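Superantigen-like protein SSL8 (Staphylococcus aureus, PDB 3R2T) is a secreted member of the staphylococcal superantigen-like family whose precise function is not established, though it probably acts on the host immune system. Local coordinates at residues Leu199-Ile209 and Lys218-Lys226. Numbering follows the deposited sequence.
Sequences LYEGSADKGRI and KYEIDLSDK. With SO4 (sulfate ion), chain C.
L223 buries more surface than any other residue here; its side chain lies against the backbone of G207 and crosses the side chain of I209 at about a right angle. L223 CG sits anti to its carbonyl carbon (chi1 -66°), which lays L223 CD1 over G207 and R208 N and brings L223 CD2 to 3.7 Å from I209 CG1. I209 also packs beside I221 on the buried face of the sheet, where helix 182-197 covers I221. The two isoleucines form a hydrogen-bonded antiparallel pair, I209 N to I221 O at 3.0 Å and I221 N to I209 O at 2.9 Å; L223 N continues the pairing by donating to G207 O. Just past strand 218-222, Y200 OH donates in the carbonyl plane to a lone pair of L223 O (2.6 Å). L199 CG covers one face of the Y200 ring, helix 57-68 also touches that tyrosine, and R190 bonds to its hydroxyl.

The other face, carrying R208, E220 and D222, is polar, looser and solvent-facing. R208 extends across E220, and its NH1 forms a salt bridge with E220 OE1 at 3.0 Å, in the guanidinium plane but above that of the carboxylate. K218 NZ reaches E220 OE1 from the opposite face of the carboxylate at 3.2 Å, completing a salt-bridge network. Near the strand end a water accepts from G207 N (3.0 Å), while D222 OD1 accepts a hydrogen bond from S224 N, closing an Asx turn. A type I turn, D222-D225, follows strand 218-222, outermost in this chain's mixed sheet, which packs on a helix in the C-terminal beta-grasp domain of the staphylococcal/streptococcal toxin family.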
ATOM      1  N   LEU A 199      -4.939  16.038  22.121  1.00 51.47           N
ATOM      2  CA  LEU A 199      -4.996  14.611  21.906  1.00 50.80           C
ATOM      3  C   LEU A 199      -3.640  14.190  21.353  1.00 52.56           C
ATOM      4  O   LEU A 199      -3.060  14.882  20.508  1.00 52.53           O
ATOM      5  CB  LEU A 199      -6.101  14.239  20.907  1.00 48.12           C
ATOM      6  CG  LEU A 199      -6.211  12.742  20.590  1.00 47.45           C
ATOM      7  CD1 LEU A 199      -6.587  11.943  21.844  1.00 45.69           C
ATOM      8  CD2 LEU A 199      -7.208  12.480  19.441  1.00 42.53           C
ATOM      9  N   TYR A 200      -3.154  13.053  21.842  1.00 54.24           N
ATOM     10  CA  TYR A 200      -1.871  12.472  21.447  1.00 58.14           C
ATOM     11  C   TYR A 200      -0.672  13.353  21.820  1.00 62.56           C
ATOM     12  O   TYR A 200       0.385  13.224  21.214  1.00 64.26           O
ATOM     13  CB  TYR A 200      -1.811  12.124  19.940  1.00 57.47           C
ATOM     14  CG  TYR A 200      -2.964  11.304  19.415  1.00 53.89           C
ATOM     15  CD1 TYR A 200      -3.300  10.091  19.999  1.00 53.08           C
ATOM     16  CD2 TYR A 200      -3.683  11.718  18.305  1.00 52.68           C
ATOM     17  CE1 TYR A 200      -4.356   9.327  19.519  1.00 50.55           C
ATOM     18  CE2 TYR A 200      -4.746  10.956  17.803  1.00 49.67           C
ATOM     19  CZ  TYR A 200      -5.071   9.757  18.420  1.00 49.44           C
ATOM     20  OH  TYR A 200      -6.115   8.989  17.944  1.00 50.39           O
ATOM     21  N   GLU A 201      -0.832  14.239  22.803  1.00 66.59           N
ATOM     22  CA  GLU A 201       0.276  15.110  23.245  1.00 71.74           C
ATOM     23  C   GLU A 201       0.528  14.963  24.741  1.00 75.46           C
ATOM     24  O   GLU A 201       0.860  15.938  25.413  1.00 77.42           O
ATOM     25  CB  GLU A 201       0.008  16.586  22.918  1.00 72.00           C
ATOM     26  CG  GLU A 201      -0.072  16.904  21.426  1.00 72.34           C
ATOM     27  CD  GLU A 201      -0.213  18.402  21.138  1.00 72.60           C
ATOM     28  OE1 GLU A 201      -0.287  19.194  22.106  1.00 76.48           O
ATOM     29  OE2 GLU A 201      -0.246  18.783  19.945  1.00 67.14           O
ATOM     30  N   GLY A 202       0.374  13.739  25.252  1.00 77.76           N
ATOM     31  CA  GLY A 202       0.583  13.446  26.675  1.00 81.03           C
ATOM     32  C   GLY A 202      -0.521  13.924  27.616  1.00 81.65           C
ATOM     33  O   GLY A 202      -0.317  13.981  28.828  1.00 84.81           O
ATOM     34  N   SER A 203      -1.685  14.271  27.070  1.00 80.19           N
ATOM     35  CA  SER A 203      -2.816  14.735  27.888  1.00 80.24           C
ATOM     36  C   SER A 203      -3.981  13.752  27.741  1.00 76.98           C
ATOM     37  O   SER A 203      -4.452  13.165  28.719  1.00 77.86           O
ATOM     38  CB  SER A 203      -3.242  16.148  27.468  1.00 80.14           C
ATOM     39  OG  SER A 203      -4.284  16.634  28.301  1.00 81.79           O
ATOM     40  N   ALA A 204      -4.442  13.599  26.508  1.00 73.38           N
ATOM     41  CA  ALA A 204      -5.501  12.662  26.174  1.00 70.74           C
ATOM     42  C   ALA A 204      -4.769  11.662  25.313  1.00 69.54           C
ATOM     43  O   ALA A 204      -3.962  12.049  24.474  1.00 69.07           O
ATOM     44  CB  ALA A 204      -6.613  13.341  25.398  1.00 68.68           C
ATOM     45  N   ASP A 205      -5.051  10.383  25.512  1.00 68.82           N
ATOM     46  CA  ASP A 205      -4.340   9.330  24.798  1.00 68.50           C
ATOM     47  C   ASP A 205      -5.270   8.229  24.272  1.00 64.73           C
ATOM     48  O   ASP A 205      -5.050   7.653  23.206  1.00 63.35           O
ATOM     49  CB  ASP A 205      -3.357   8.729  25.805  1.00 72.21           C
ATOM     50  CG  ASP A 205      -2.243   7.950  25.162  1.00 76.76           C
ATOM     51  OD1 ASP A 205      -1.221   7.727  25.859  1.00 82.17           O
ATOM     52  OD2 ASP A 205      -2.361   7.592  23.970  1.00 80.09           O
ATOM     53  N   LYS A 206      -6.297   7.926  25.046  1.00 61.69           N
ATOM     54  CA  LYS A 206      -7.230   6.888  24.715  1.00 58.56           C
ATOM     55  C   LYS A 206      -8.612   7.515  24.684  1.00 54.70           C
ATOM     56  O   LYS A 206      -8.774   8.677  25.035  1.00 53.60           O
ATOM     57  CB  LYS A 206      -7.168   5.797  25.788  1.00 61.09           C
ATOM     58  CG  LYS A 206      -5.780   5.174  25.960  1.00 64.77           C
ATOM     59  CD  LYS A 206      -5.730   4.080  27.015  1.00 68.28           C
ATOM     60  CE  LYS A 206      -4.332   3.452  27.038  1.00 72.94           C
ATOM     61  NZ  LYS A 206      -4.168   2.372  28.067  1.00 76.75           N
ATOM     62  N   GLY A 207      -9.600   6.743  24.273  1.00 50.24           N
ATOM     63  CA  GLY A 207     -10.961   7.233  24.199  1.00 48.63           C
ATOM     64  C   GLY A 207     -11.702   6.733  22.974  1.00 45.74           C
ATOM     65  O   GLY A 207     -11.305   5.754  22.337  1.00 45.86           O
ATOM     66  N   ARG A 208     -12.788   7.411  22.648  1.00 44.34           N
ATOM     67  CA  ARG A 208     -13.603   7.033  21.505  1.00 42.80           C
ATOM     68  C   ARG A 208     -14.437   8.174  20.973  1.00 41.58           C
ATOM     69  O   ARG A 208     -14.698   9.151  21.675  1.00 40.35           O
ATOM     70  CB  ARG A 208     -14.576   5.918  21.893  1.00 42.93           C
ATOM     71  CG  ARG A 208     -15.514   6.301  23.039  1.00 45.31           C
ATOM     72  CD  ARG A 208     -16.641   5.273  23.224  1.00 52.44           C
ATOM     73  NE  ARG A 208     -17.470   5.546  24.402  1.00 57.99           N
ATOM     74  CZ  ARG A 208     -18.629   4.940  24.679  1.00 63.56           C
ATOM     75  NH1 ARG A 208     -19.152   4.038  23.841  1.00 64.49           N
ATOM     76  NH2 ARG A 208     -19.287   5.256  25.792  1.00 65.24           N
ATOM     77  N   ILE A 209     -14.866   8.008  19.723  1.00 39.17           N
ATOM     78  CA  ILE A 209     -15.745   8.932  19.055  1.00 38.97           C
ATOM     79  C   ILE A 209     -16.969   8.100  18.767  1.00 38.33           C
ATOM     80  O   ILE A 209     -16.840   6.993  18.239  1.00 36.40           O
ATOM     81  CB  ILE A 209     -15.188   9.412  17.698  1.00 38.38           C
ATOM     82  CG1 ILE A 209     -13.797  10.015  17.844  1.00 40.85           C
ATOM     83  CG2 ILE A 209     -16.181  10.401  17.005  1.00 38.26           C
ATOM     84  CD1 ILE A 209     -13.134  10.273  16.495  1.00 38.58           C
ATOM     85  N   LYS A 218     -25.350   3.384  15.937  1.00 42.94           N
ATOM     86  CA  LYS A 218     -24.163   4.191  16.143  1.00 42.73           C
ATOM     87  C   LYS A 218     -22.938   3.668  15.431  1.00 41.44           C
ATOM     88  O   LYS A 218     -22.850   2.492  15.058  1.00 43.81           O
ATOM     89  CB  LYS A 218     -23.872   4.410  17.630  1.00 43.63           C
ATOM     90  CG  LYS A 218     -23.615   3.206  18.501  1.00 46.95           C
ATOM     91  CD  LYS A 218     -22.229   2.601  18.409  1.00 51.83           C
ATOM     92  CE  LYS A 218     -22.075   1.558  19.497  1.00 57.91           C
ATOM     93  NZ  LYS A 218     -20.775   0.832  19.475  1.00 61.65           N
ATOM     94  N   TYR A 219     -22.021   4.583  15.181  1.00 39.75           N
ATOM     95  CA  TYR A 219     -20.729   4.250  14.627  1.00 40.05           C
ATOM     96  C   TYR A 219     -19.787   4.588  15.756  1.00 40.29           C
ATOM     97  O   TYR A 219     -19.915   5.665  16.358  1.00 41.99           O
ATOM     98  CB  TYR A 219     -20.389   5.091  13.387  1.00 39.17           C
ATOM     99  CG  TYR A 219     -21.231   4.782  12.157  1.00 37.97           C
ATOM    100  CD1 TYR A 219     -20.779   3.888  11.193  1.00 41.91           C
ATOM    101  CD2 TYR A 219     -22.472   5.383  11.963  1.00 41.17           C
ATOM    102  CE1 TYR A 219     -21.535   3.603  10.052  1.00 44.44           C
ATOM    103  CE2 TYR A 219     -23.256   5.089  10.831  1.00 41.92           C
ATOM    104  CZ  TYR A 219     -22.776   4.211   9.880  1.00 42.10           C
ATOM    105  OH  TYR A 219     -23.520   3.927   8.756  1.00 46.06           O
ATOM    106  N   GLU A 220     -18.874   3.688  16.092  1.00 39.66           N
ATOM    107  CA  GLU A 220     -17.908   3.972  17.158  1.00 39.14           C
ATOM    108  C   GLU A 220     -16.473   3.773  16.656  1.00 38.55           C
ATOM    109  O   GLU A 220     -16.191   2.809  15.952  1.00 37.18           O
ATOM    110  CB  GLU A 220     -18.168   3.107  18.388  1.00 40.03           C
ATOM    111  CG  GLU A 220     -17.213   3.420  19.541  1.00 44.99           C
ATOM    112  CD  GLU A 220     -17.574   2.726  20.837  1.00 51.01           C
ATOM    113  OE1 GLU A 220     -18.769   2.694  21.210  1.00 51.45           O
ATOM    114  OE2 GLU A 220     -16.645   2.248  21.514  1.00 58.04           O
ATOM    115  N   ILE A 221     -15.584   4.690  17.039  1.00 37.63           N
ATOM    116  CA  ILE A 221     -14.185   4.646  16.649  1.00 38.46           C
ATOM    117  C   ILE A 221     -13.277   4.760  17.877  1.00 39.36           C
ATOM    118  O   ILE A 221     -13.444   5.639  18.686  1.00 38.16           O
ATOM    119  CB  ILE A 221     -13.828   5.817  15.697  1.00 38.23           C
ATOM    120  CG1 ILE A 221     -14.736   5.800  14.449  1.00 38.82           C
ATOM    121  CG2 ILE A 221     -12.318   5.730  15.263  1.00 35.26           C
ATOM    122  CD1 ILE A 221     -14.727   7.127  13.664  1.00 38.68           C
ATOM    123  N   ASP A 222     -12.308   3.864  17.980  1.00 39.91           N
ATOM    124  CA  ASP A 222     -11.376   3.862  19.083  1.00 41.53           C
ATOM    125  C   ASP A 222     -10.225   4.809  18.750  1.00 42.12           C
ATOM    126  O   ASP A 222      -9.603   4.707  17.691  1.00 42.81           O
ATOM    127  CB  ASP A 222     -10.885   2.440  19.267  1.00 43.91           C
ATOM    128  CG  ASP A 222      -9.981   2.254  20.470  1.00 46.80           C
ATOM    129  OD1 ASP A 222      -9.550   3.223  21.142  1.00 49.99           O
ATOM    130  OD2 ASP A 222      -9.707   1.081  20.735  1.00 51.79           O
ATOM    131  N   LEU A 223      -9.950   5.744  19.647  1.00 43.02           N
ATOM    132  CA  LEU A 223      -8.871   6.713  19.443  1.00 43.25           C
ATOM    133  C   LEU A 223      -7.459   6.159  19.691  1.00 45.56           C
ATOM    134  O   LEU A 223      -6.480   6.868  19.430  1.00 45.83           O
ATOM    135  CB  LEU A 223      -9.071   7.925  20.359  1.00 43.38           C
ATOM    136  CG  LEU A 223     -10.289   8.810  20.106  1.00 43.27           C
ATOM    137  CD1 LEU A 223     -10.375   9.885  21.177  1.00 37.61           C
ATOM    138  CD2 LEU A 223     -10.236   9.433  18.689  1.00 39.57           C
ATOM    139  N   SER A 224      -7.345   4.923  20.188  1.00 45.97           N
ATOM    140  CA  SER A 224      -6.021   4.302  20.469  1.00 48.82           C
ATOM    141  C   SER A 224      -5.232   3.929  19.227  1.00 47.75           C
ATOM    142  O   SER A 224      -4.021   3.727  19.307  1.00 48.26           O
ATOM    143  CB  SER A 224      -6.191   3.026  21.291  1.00 49.79           C
ATOM    144  OG  SER A 224      -6.799   3.326  22.527  1.00 57.77           O
ATOM    145  N   ASP A 225      -5.918   3.780  18.093  1.00 45.36           N
ATOM    146  CA  ASP A 225      -5.250   3.423  16.833  1.00 45.85           C
ATOM    147  C   ASP A 225      -5.940   4.114  15.642  1.00 42.38           C
ATOM    148  O   ASP A 225      -7.021   4.661  15.792  1.00 39.61           O
ATOM    149  CB  ASP A 225      -5.192   1.893  16.659  1.00 47.90           C
ATOM    150  CG  ASP A 225      -6.582   1.245  16.526  1.00 49.74           C
ATOM    151  OD1 ASP A 225      -7.601   1.984  16.463  1.00 51.34           O
ATOM    152  OD2 ASP A 225      -6.642  -0.015  16.475  1.00 57.13           O
ATOM    153  N   LYS A 226      -5.292   4.106  14.482  1.00 42.38           N
ATOM    154  CA  LYS A 226      -5.825   4.751  13.290  1.00 42.01           C
ATOM    155  C   LYS A 226      -7.127   4.077  12.874  1.00 40.09           C
ATOM    156  O   LYS A 226      -7.337   2.929  13.139  1.00 42.21           O
ATOM    157  CB  LYS A 226      -4.788   4.667  12.145  1.00 42.52           C
ATOM    158  CG  LYS A 226      -5.185   5.430  10.853  1.00 41.42           C
ATOM    159  CD  LYS A 226      -4.191   5.240   9.676  1.00 42.32           C
ATOM    160  CE  LYS A 226      -2.785   5.773   9.979  1.00 45.31           C
ATOM    161  NZ  LYS A 226      -1.826   5.553   8.814  1.00 47.67           N
TER
HETATM  162  S   SO4 C 233      -1.181   2.070  10.359  0.50 46.97           S
HETATM  163  O1  SO4 C 233      -0.011   1.282  10.737  0.50 46.42           O
HETATM  164  O2  SO4 C 233      -2.359   1.204  10.267  0.50 46.45           O
HETATM  165  O3  SO4 C 233      -1.435   3.034  11.417  0.50 45.77           O
HETATM  166  O4  SO4 C 233      -0.970   2.758   9.080  0.50 35.52           O
HETATM  167  O   HOH W   1      -9.019   3.901  23.553  1.00 27.80           O